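Local coordinates for putative nisin-resistance protein (Streptococcus agalactiae 515, PDB 4Y68) that probably cleaves the lantibiotic nisin, as a peptidase of family S41, and so protects the bacterium from it, at residues L153-S158 against A173-N178; P167-L172 against I194-I199; T180-T185 against F234-G239. All blocks are in the same frame, centred on the assembly; numbering follows the deposited sequence.

Contact 1 of 3, residues L153-S158 against A173-N178; sequences LILDLS and ASILPN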
loop_
_atom_site.group_PDB
_atom_site.type_symbol
_atom_site.label_atom_id
_atom_site.label_comp_id
_atom_site.label_asym_id
_atom_site.label_seq_id
_atom_site.Cartn_x
_atom_site.Cartn_y
_atom_site.Cartn_z
ATOM N N LEU A 153 6.783 22.043 -0.873
ATOM C CA LEU A 153 5.757 21.186 -0.269
ATOM C C LEU A 153 6.303 20.309 0.865
ATOM O O LEU A 153 7.455 19.881 0.850
ATOM C CB LEU A 153 5.123 20.311 -1.346
ATOM C CG LEU A 153 4.351 21.080 -2.426
ATOM C CD1 LEU A 153 4.042 20.228 -3.664
ATOM C CD2 LEU A 153 3.066 21.633 -1.840
ATOM N N ILE A 154 5.481 20.067 1.873
ATOM C CA ILE A 154 5.787 19.025 2.838
ATOM C C ILE A 154 4.691 17.991 2.724
ATOM O O ILE A 154 3.515 18.312 2.860
ATOM C CB ILE A 154 5.869 19.531 4.285
ATOM C CG1 ILE A 154 6.851 20.687 4.382
ATOM C CG2 ILE A 154 6.284 18.387 5.218
ATOM C CD1 ILE A 154 7.121 21.138 5.794
ATOM N N LEU A 155 5.086 16.757 2.432
ATOM C CA LEU A 155 4.163 15.653 2.258
ATOM C C LEU A 155 4.309 14.782 3.468
ATOM O O LEU A 155 5.361 14.215 3.678
ATOM C CB LEU A 155 4.480 14.859 1.005
ATOM C CG LEU A 155 4.483 15.602 -0.327
ATOM C CD1 LEU A 155 4.774 14.611 -1.440
ATOM C CD2 LEU A 155 3.154 16.307 -0.551
ATOM N N ASP A 156 3.253 14.667 4.259
ATOM C CA ASP A 156 3.333 13.989 5.543
ATOM C C ASP A 156 2.610 12.647 5.488
ATOM O O ASP A 156 1.374 12.592 5.378
ATOM C CB ASP A 156 2.756 14.881 6.648
ATOM C CG ASP A 156 2.862 14.251 8.026
ATOM O OD1 ASP A 156 3.618 13.248 8.194
ATOM O OD2 ASP A 156 2.190 14.772 8.941
ATOM N N LEU A 157 3.410 11.579 5.558
ATOM C CA LEU A 157 2.934 10.202 5.503
ATOM C C LEU A 157 2.988 9.527 6.867
ATOM O O LEU A 157 2.791 8.315 6.946
ATOM C CB LEU A 157 3.762 9.378 4.490
ATOM C CG LEU A 157 3.724 9.819 3.008
ATOM C CD1 LEU A 157 4.871 9.226 2.210
ATOM C CD2 LEU A 157 2.396 9.510 2.330
ATOM N N SER A 158 3.294 10.290 7.921
ATOM C CA SER A 158 3.216 9.757 9.302
ATOM C C SER A 158 1.909 9.024 9.534
ATOM O O SER A 158 0.851 9.507 9.140
ATOM C CB SER A 158 3.332 10.872 10.351
ATOM O OG SER A 158 4.519 11.630 10.199
ATOM N N ALA A 173 -0.338 12.766 -8.644
ATOM C CA ALA A 173 0.092 12.551 -10.027
ATOM C C ALA A 173 0.873 13.735 -10.557
ATOM O O ALA A 173 1.887 13.564 -11.224
ATOM C CB ALA A 173 -1.104 12.267 -10.937
ATOM N N SER A 174 0.408 14.939 -10.248
ATOM C CA SER A 174 1.034 16.148 -10.772
ATOM C C SER A 174 2.490 16.320 -10.332
ATOM O O SER A 174 3.243 17.083 -10.961
ATOM C CB SER A 174 0.211 17.395 -10.364
ATOM O OG SER A 174 0.531 17.833 -9.045
ATOM N N ILE A 175 2.906 15.639 -9.260
ATOM C CA ILE A 175 4.305 15.751 -8.833
ATOM C C ILE A 175 5.089 14.448 -8.989
ATOM O O ILE A 175 6.191 14.308 -8.452
ATOM C CB ILE A 175 4.456 16.231 -7.358
ATOM C CG1 ILE A 175 3.547 15.451 -6.416
ATOM C CG2 ILE A 175 4.169 17.745 -7.230
ATOM C CD1 ILE A 175 3.671 15.880 -4.976
ATOM N N LEU A 176 4.547 13.512 -9.752
ATOM C CA LEU A 176 5.260 12.258 -10.017
ATOM C C LEU A 176 5.541 12.065 -11.518
ATOM O O LEU A 176 4.841 12.590 -12.369
ATOM C CB LEU A 176 4.468 11.059 -9.475
ATOM C CG LEU A 176 4.474 10.774 -7.962
ATOM C CD1 LEU A 176 3.354 9.799 -7.606
ATOM C CD2 LEU A 176 5.801 10.242 -7.501
ATOM N N PRO A 177 6.566 11.282 -11.841
ATOM C CA PRO A 177 6.956 11.022 -13.228
ATOM C C PRO A 177 5.874 10.259 -13.959
ATOM O O PRO A 177 5.208 9.435 -13.323
ATOM C CB PRO A 177 8.219 10.149 -13.087
ATOM C CG PRO A 177 8.679 10.364 -11.718
ATOM C CD PRO A 177 7.470 10.624 -10.887
ATOM N N ASN A 178 5.697 10.510 -15.254
ATOM C CA ASN A 178 4.896 9.607 -16.080
ATOM C C ASN A 178 5.788 8.472 -16.560
ATOM O O ASN A 178 6.106 8.373 -17.734
ATOM C CB ASN A 178 4.272 10.340 -17.264
ATOM C CG ASN A 178 3.336 9.461 -18.059
ATOM O OD1 ASN A 178 2.709 8.551 -17.524
ATOM N ND2 ASN A 178 3.245 9.721 -19.348
#

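Contact 2 of 3, residues P167-L172 against I194-I199; sequences PMIGGL and ITMKNI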
loop_
_atom_site.group_PDB
_atom_site.type_symbol
_atom_site.label_atom_id
_atom_site.label_comp_id
_atom_site.label_asym_id
_atom_site.label_seq_id
_atom_site.Cartn_x
_atom_site.Cartn_y
_atom_site.Cartn_z
ATOM N N PRO A 167 -5.936 6.161 -5.089
ATOM C CA PRO A 167 -6.134 7.571 -4.722
ATOM C C PRO A 167 -4.869 8.258 -4.183
ATOM O O PRO A 167 -4.712 9.488 -4.305
ATOM C CB PRO A 167 -7.213 7.496 -3.634
ATOM C CG PRO A 167 -7.219 6.055 -3.171
ATOM C CD PRO A 167 -6.846 5.261 -4.361
ATOM N N MET A 168 -3.971 7.478 -3.581
ATOM C CA MET A 168 -2.713 8.028 -3.069
ATOM C C MET A 168 -1.786 8.436 -4.197
ATOM O O MET A 168 -1.328 9.585 -4.265
ATOM C CB MET A 168 -1.999 7.019 -2.157
ATOM C CG MET A 168 -2.715 6.793 -0.868
ATOM S SD MET A 168 -1.758 5.847 0.317
ATOM C CE MET A 168 -3.158 5.240 1.248
ATOM N N ILE A 169 -1.492 7.496 -5.084
ATOM C CA ILE A 169 -0.613 7.814 -6.191
ATOM C C ILE A 169 -1.320 8.799 -7.100
ATOM O O ILE A 169 -0.727 9.778 -7.531
ATOM C CB ILE A 169 -0.201 6.571 -7.004
ATOM C CG1 ILE A 169 0.692 5.646 -6.174
ATOM C CG2 ILE A 169 0.548 7.013 -8.258
ATOM C CD1 ILE A 169 1.982 6.275 -5.717
ATOM N N GLY A 170 -2.587 8.536 -7.386
ATOM C CA GLY A 170 -3.379 9.402 -8.249
ATOM C C GLY A 170 -3.443 10.878 -7.855
ATOM O O GLY A 170 -3.256 11.767 -8.686
ATOM N N GLY A 171 -3.704 11.148 -6.585
ATOM C CA GLY A 171 -3.797 12.515 -6.123
ATOM C C GLY A 171 -2.465 13.232 -6.250
ATOM O O GLY A 171 -2.421 14.447 -6.407
ATOM N N LEU A 172 -1.376 12.476 -6.196
ATOM C CA LEU A 172 -0.040 13.054 -6.253
ATOM C C LEU A 172 0.527 13.040 -7.671
ATOM O O LEU A 172 1.724 13.294 -7.873
ATOM C CB LEU A 172 0.897 12.306 -5.305
ATOM C CG LEU A 172 0.427 12.313 -3.840
ATOM C CD1 LEU A 172 1.175 11.311 -2.960
ATOM C CD2 LEU A 172 0.520 13.713 -3.236
ATOM N N ILE A 194 5.363 -1.091 -11.711
ATOM C CA ILE A 194 4.219 -0.191 -11.570
ATOM C C ILE A 194 4.612 1.196 -12.123
ATOM O O ILE A 194 5.529 1.833 -11.613
ATOM C CB ILE A 194 3.754 -0.072 -10.115
ATOM C CG1 ILE A 194 3.287 -1.430 -9.577
ATOM C CG2 ILE A 194 2.676 1.006 -9.978
ATOM C CD1 ILE A 194 2.148 -2.075 -10.383
ATOM N N THR A 195 3.958 1.615 -13.202
ATOM C CA THR A 195 4.188 2.917 -13.823
ATOM C C THR A 195 2.953 3.759 -13.604
ATOM O O THR A 195 1.918 3.247 -13.174
ATOM C CB THR A 195 4.442 2.843 -15.372
ATOM O OG1 THR A 195 3.238 2.417 -16.034
ATOM C CG2 THR A 195 5.548 1.879 -15.707
ATOM N N MET A 196 3.044 5.037 -13.938
ATOM C CA MET A 196 1.898 5.907 -13.791
ATOM C C MET A 196 0.748 5.421 -14.683
ATOM O O MET A 196 -0.398 5.549 -14.307
ATOM C CB MET A 196 2.290 7.360 -14.091
ATOM C CG MET A 196 1.227 8.396 -13.728
ATOM S SD MET A 196 0.604 8.329 -12.029
ATOM C CE MET A 196 1.984 8.985 -11.120
ATOM N N LYS A 197 1.049 4.808 -15.827
ATOM C CA LYS A 197 0.005 4.191 -16.679
ATOM C C LYS A 197 -0.790 3.041 -16.032
ATOM O O LYS A 197 -1.994 2.916 -16.230
ATOM C CB LYS A 197 0.628 3.673 -17.973
ATOM C CG LYS A 197 1.379 4.722 -18.745
ATOM C CD LYS A 197 2.552 4.115 -19.530
ATOM C CE LYS A 197 2.146 3.576 -20.913
ATOM N NZ LYS A 197 1.231 2.390 -20.890
ATOM N N ASN A 198 -0.131 2.173 -15.279
ATOM C CA ASN A 198 -0.870 1.140 -14.553
ATOM C C ASN A 198 -1.825 1.703 -13.477
ATOM O O ASN A 198 -2.531 0.931 -12.818
ATOM C CB ASN A 198 0.077 0.147 -13.872
ATOM C CG ASN A 198 1.119 -0.416 -14.805
ATOM O OD1 ASN A 198 2.291 -0.489 -14.437
ATOM N ND2 ASN A 198 0.711 -0.809 -16.016
ATOM N N ILE A 199 -1.821 3.023 -13.275
ATOM C CA ILE A 199 -2.673 3.640 -12.263
ATOM C C ILE A 199 -3.958 4.098 -12.927
ATOM O O ILE A 199 -3.911 4.888 -13.860
ATOM C CB ILE A 199 -1.994 4.853 -11.582
ATOM C CG1 ILE A 199 -0.595 4.488 -11.085
ATOM C CG2 ILE A 199 -2.863 5.381 -10.430
ATOM C CD1 ILE A 199 -0.605 3.584 -9.871
#

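Contact 3 of 3, residues T180-T185 against F234-G239; sequences TLFHYT and FLSFKG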
loop_
_atom_site.group_PDB
_atom_site.type_symbol
_atom_site.label_atom_id
_atom_site.label_comp_id
_atom_site.label_asym_id
_atom_site.label_seq_id
_atom_site.Cartn_x
_atom_site.Cartn_y
_atom_site.Cartn_z
ATOM N N THR A 180 8.227 4.790 -14.663
ATOM C CA THR A 180 8.337 3.776 -13.640
ATOM C C THR A 180 8.221 4.374 -12.237
ATOM O O THR A 180 8.854 5.361 -11.923
ATOM C CB THR A 180 9.668 3.023 -13.786
ATOM O OG1 THR A 180 9.593 2.147 -14.923
ATOM C CG2 THR A 180 9.964 2.222 -12.543
ATOM N N LEU A 181 7.373 3.779 -11.414
ATOM C CA LEU A 181 7.250 4.185 -10.020
ATOM C C LEU A 181 8.071 3.277 -9.098
ATOM O O LEU A 181 8.855 3.771 -8.286
ATOM C CB LEU A 181 5.778 4.195 -9.609
ATOM C CG LEU A 181 5.006 5.504 -9.813
ATOM C CD1 LEU A 181 5.717 6.514 -10.698
ATOM C CD2 LEU A 181 3.604 5.231 -10.310
ATOM N N PHE A 182 7.866 1.965 -9.201
ATOM C CA PHE A 182 8.732 0.978 -8.550
ATOM C C PHE A 182 8.612 -0.341 -9.324
ATOM O O PHE A 182 7.758 -0.459 -10.192
ATOM C CB PHE A 182 8.379 0.791 -7.053
ATOM C CG PHE A 182 6.947 0.386 -6.812
ATOM C CD1 PHE A 182 5.960 1.342 -6.634
ATOM C CD2 PHE A 182 6.586 -0.943 -6.782
ATOM C CE1 PHE A 182 4.640 0.973 -6.427
ATOM C CE2 PHE A 182 5.265 -1.315 -6.567
ATOM C CZ PHE A 182 4.294 -0.365 -6.394
ATOM N N HIS A 183 9.481 -1.312 -9.032
ATOM C CA HIS A 183 9.378 -2.667 -9.623
ATOM C C HIS A 183 8.974 -3.718 -8.589
ATOM O O HIS A 183 9.110 -3.511 -7.386
ATOM C CB HIS A 183 10.706 -3.105 -10.242
ATOM C CG HIS A 183 11.359 -2.057 -11.076
ATOM N ND1 HIS A 183 11.040 -1.851 -12.400
ATOM C CD2 HIS A 183 12.337 -1.170 -10.781
ATOM C CE1 HIS A 183 11.785 -0.875 -12.883
ATOM N NE2 HIS A 183 12.582 -0.444 -11.921
ATOM N N TYR A 184 8.503 -4.866 -9.054
ATOM C CA TYR A 184 8.269 -5.959 -8.128
ATOM C C TYR A 184 8.444 -7.296 -8.851
ATOM O O TYR A 184 8.140 -7.426 -10.039
ATOM C CB TYR A 184 6.880 -5.831 -7.467
ATOM C CG TYR A 184 5.710 -5.906 -8.413
ATOM C CD1 TYR A 184 5.421 -4.855 -9.288
ATOM C CD2 TYR A 184 4.882 -7.020 -8.431
ATOM C CE1 TYR A 184 4.330 -4.925 -10.168
ATOM C CE2 TYR A 184 3.803 -7.104 -9.295
ATOM C CZ TYR A 184 3.532 -6.059 -10.165
ATOM O OH TYR A 184 2.456 -6.154 -11.012
ATOM N N THR A 185 8.963 -8.284 -8.131
ATOM C CA THR A 185 9.239 -9.604 -8.703
ATOM C C THR A 185 8.525 -10.708 -7.932
ATOM O O THR A 185 8.575 -10.707 -6.707
ATOM C CB THR A 185 10.759 -9.884 -8.690
ATOM O OG1 THR A 185 11.435 -8.820 -9.363
ATOM C CG2 THR A 185 11.094 -11.250 -9.345
ATOM N N PHE A 234 5.850 6.249 -0.874
ATOM C CA PHE A 234 7.148 6.823 -0.546
ATOM C C PHE A 234 8.198 6.393 -1.568
ATOM O O PHE A 234 8.954 7.215 -2.029
ATOM C CB PHE A 234 7.590 6.403 0.867
ATOM C CG PHE A 234 8.893 7.019 1.321
ATOM C CD1 PHE A 234 9.369 8.186 0.755
ATOM C CD2 PHE A 234 9.641 6.424 2.321
ATOM C CE1 PHE A 234 10.566 8.749 1.173
ATOM C CE2 PHE A 234 10.843 6.983 2.747
ATOM C CZ PHE A 234 11.302 8.145 2.169
ATOM N N LEU A 235 8.254 5.104 -1.916
ATOM C CA LEU A 235 9.254 4.644 -2.887
ATOM C C LEU A 235 9.110 5.335 -4.241
ATOM O O LEU A 235 10.092 5.551 -4.932
ATOM C CB LEU A 235 9.173 3.127 -3.077
ATOM C CG LEU A 235 9.673 2.372 -1.853
ATOM C CD1 LEU A 235 9.703 0.857 -2.097
ATOM C CD2 LEU A 235 11.055 2.900 -1.495
ATOM N N SER A 236 7.883 5.688 -4.609
ATOM C CA SER A 236 7.629 6.290 -5.915
ATOM C C SER A 236 8.283 7.665 -6.083
ATOM O O SER A 236 8.388 8.150 -7.200
ATOM C CB SER A 236 6.133 6.426 -6.153
ATOM O OG SER A 236 5.483 5.192 -6.001
ATOM N N PHE A 237 8.694 8.285 -4.974
ATOM C CA PHE A 237 9.424 9.567 -5.003
ATOM C C PHE A 237 10.937 9.397 -4.902
ATOM O O PHE A 237 11.679 10.368 -5.058
ATOM C CB PHE A 237 8.967 10.489 -3.864
ATOM C CG PHE A 237 7.559 11.012 -4.027
ATOM C CD1 PHE A 237 7.325 12.242 -4.623
ATOM C CD2 PHE A 237 6.472 10.277 -3.572
ATOM C CE1 PHE A 237 6.036 12.734 -4.772
ATOM C CE2 PHE A 237 5.182 10.751 -3.722
ATOM C CZ PHE A 237 4.961 11.996 -4.322
ATOM N N LYS A 238 11.401 8.179 -4.629
ATOM C CA LYS A 238 12.826 7.960 -4.367
ATOM C C LYS A 238 13.679 8.191 -5.590
ATOM O O LYS A 238 13.339 7.763 -6.687
ATOM C CB LYS A 238 13.074 6.555 -3.832
ATOM C CG LYS A 238 13.104 6.498 -2.317
ATOM C CD LYS A 238 14.512 6.420 -1.800
ATOM C CE LYS A 238 15.234 5.269 -2.483
ATOM N NZ LYS A 238 16.638 5.091 -2.037
ATOM N N GLY A 239 14.797 8.872 -5.390
ATOM C CA GLY A 239 15.650 9.271 -6.490
ATOM C C GLY A 239 15.237 10.543 -7.219
ATOM O O GLY A 239 15.993 11.043 -8.058
HETATM O O HOH W 1 11.254 4.252 -7.124
#

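Contact 1 of 3, residues L153-S158 against A173-N178
L155 and I175 reach for each other tip to tip, and their methyls CD1 and CD1 meet at 3.9 Å. I175 presents a different branch to each of two leucines: the end of its longer arm goes to L155, while its CG2 methyl faces CD1 of L153 at 4.3 Å. This division follows from the first torsion of I175 (48°), which sets CG1 between the backbone N and the carbonyl carbon, the crowded position, and turns CG2 anti to the carbonyl carbon. L153 and L155 stand two apart on strand 152-156, so both project from the same face of the mixed sheet, toward the loop that follows helix 165-171. L145 of helix 131-147 touches both L153 and I175, and the ring of F237 packs on both CD1 methyls of the L155–I175 pair. Backbone bonds to A219 on one flank and to L119 and I121 on the other hold the strand in the parallel core of the S41 domain. Where the strand ends, an Asx turn begins: D156 OD1 takes S158 OG at 2.7 Å on its syn lone pair, and S158 N at 3.0 Å from a position 45° out of the carboxylate plane. On the loop side, L176 N bonds A173 O at 3.0 Å, closing the backbone over S174 and I175. No hydrogen bond crosses between the two segments. The union is purely apolar: three buried aliphatic residues together bury 102 Å², and it probably rests on dispersion and the burial of apolar surface.

Contact 2 of 3, residues P167-L172 against I194-I199
Beside the packing of I169 on M196 and I199, N198 OD1 takes the backbone N-H of T195 at 3.0 Å, an almost straight bond (166°) whose donor lies 37° out of the carbonyl plane. The same turn is closed by I199 N, which bonds M196 O at 3.1 Å, and R208 reaches the carbonyl oxygens of both M196 and I199. The turn so fixed offers two apolar side chains to I169. With CG1 anti to the carbonyl carbon (chi1 -67°), the longer arm of I169 leads away, and its CG2 methyl does the touching. M196 bends at chi2 and chi3, which brings its CE within 3.8 Å of that methyl, approaching at a slant. I199 crosses I169 at about a right angle, its CG1 lying 4.0 Å from the same CG2. Helix 165-171 is thereby packed on the turn that leaves the second strand of the hairpin 180-185/191-195, joining the helix to the antiparallel sheet. L181 and S236 also touch the side chain of I169. One residue on, the backbone of G170 meets the other branch of I199, with N 4.4 Å from CG2. T233 of helix 229-235 packs on M168, I169 and L172.

Contact 3 of 3, residues T180-T185 against F234-G239
The ring of F182 is met across the contact at its edge: S236 OG lies in the ring plane, 3.9 Å from CD1. M165 of helix 165-171 and I194 of the partner strand also pack on this phenylalanine. L181 and F182 together face I194 in a classic beta bulge, with L181 N bonded to I194 O and F182 O to I194 N across the hairpin of strands 180-185 and 191-195. L181 lies against S236, within the type I beta turn of L235 to K238. Here S236 packs on the base of the leucine, its CB 3.9 Å from CG and its OG 3.8 Å from CB of L181. The hydroxyl has a polar partner of its own in M232 O, one turn back in the helix; its torsion sets OG anti to the carbonyl carbon (chi1 -55°), beside the ring edge. R278 bonds to both segments, at the carbonyl oxygens of T180, S236 and K238. The carbonyls of L181 and L235, with no proton of their own to share, are joined by a water that donates to both. It sits 2.7 Å from L181 O and 2.8 Å from L235 O, and L235 O also accepts K238 N, at 3.0 Å.

Overall arrangement
All three contacts are made by buried residues and share neighbouring elements. Contact 1 belongs to the mixed sheet, whose strand 152-156 it covers; contacts 2 and 3 both reach the antiparallel sheet through the adjacent strands 191-195 and 180-185. L176, in the loop segment of contact 1, touches M196 and I169 of contact 2 and S236 and F237 of contact 3. Along the chain, contacts 1 and 2 interlock, as do 2 and 3, whereas contact 1 closes before contact 3 opens. Contacts 1 and 2 are aliphatic across their segments, the second adding a methionine, while contact 3 places a serine beside a leucine and an aromatic edge and bridges two carbonyls by water.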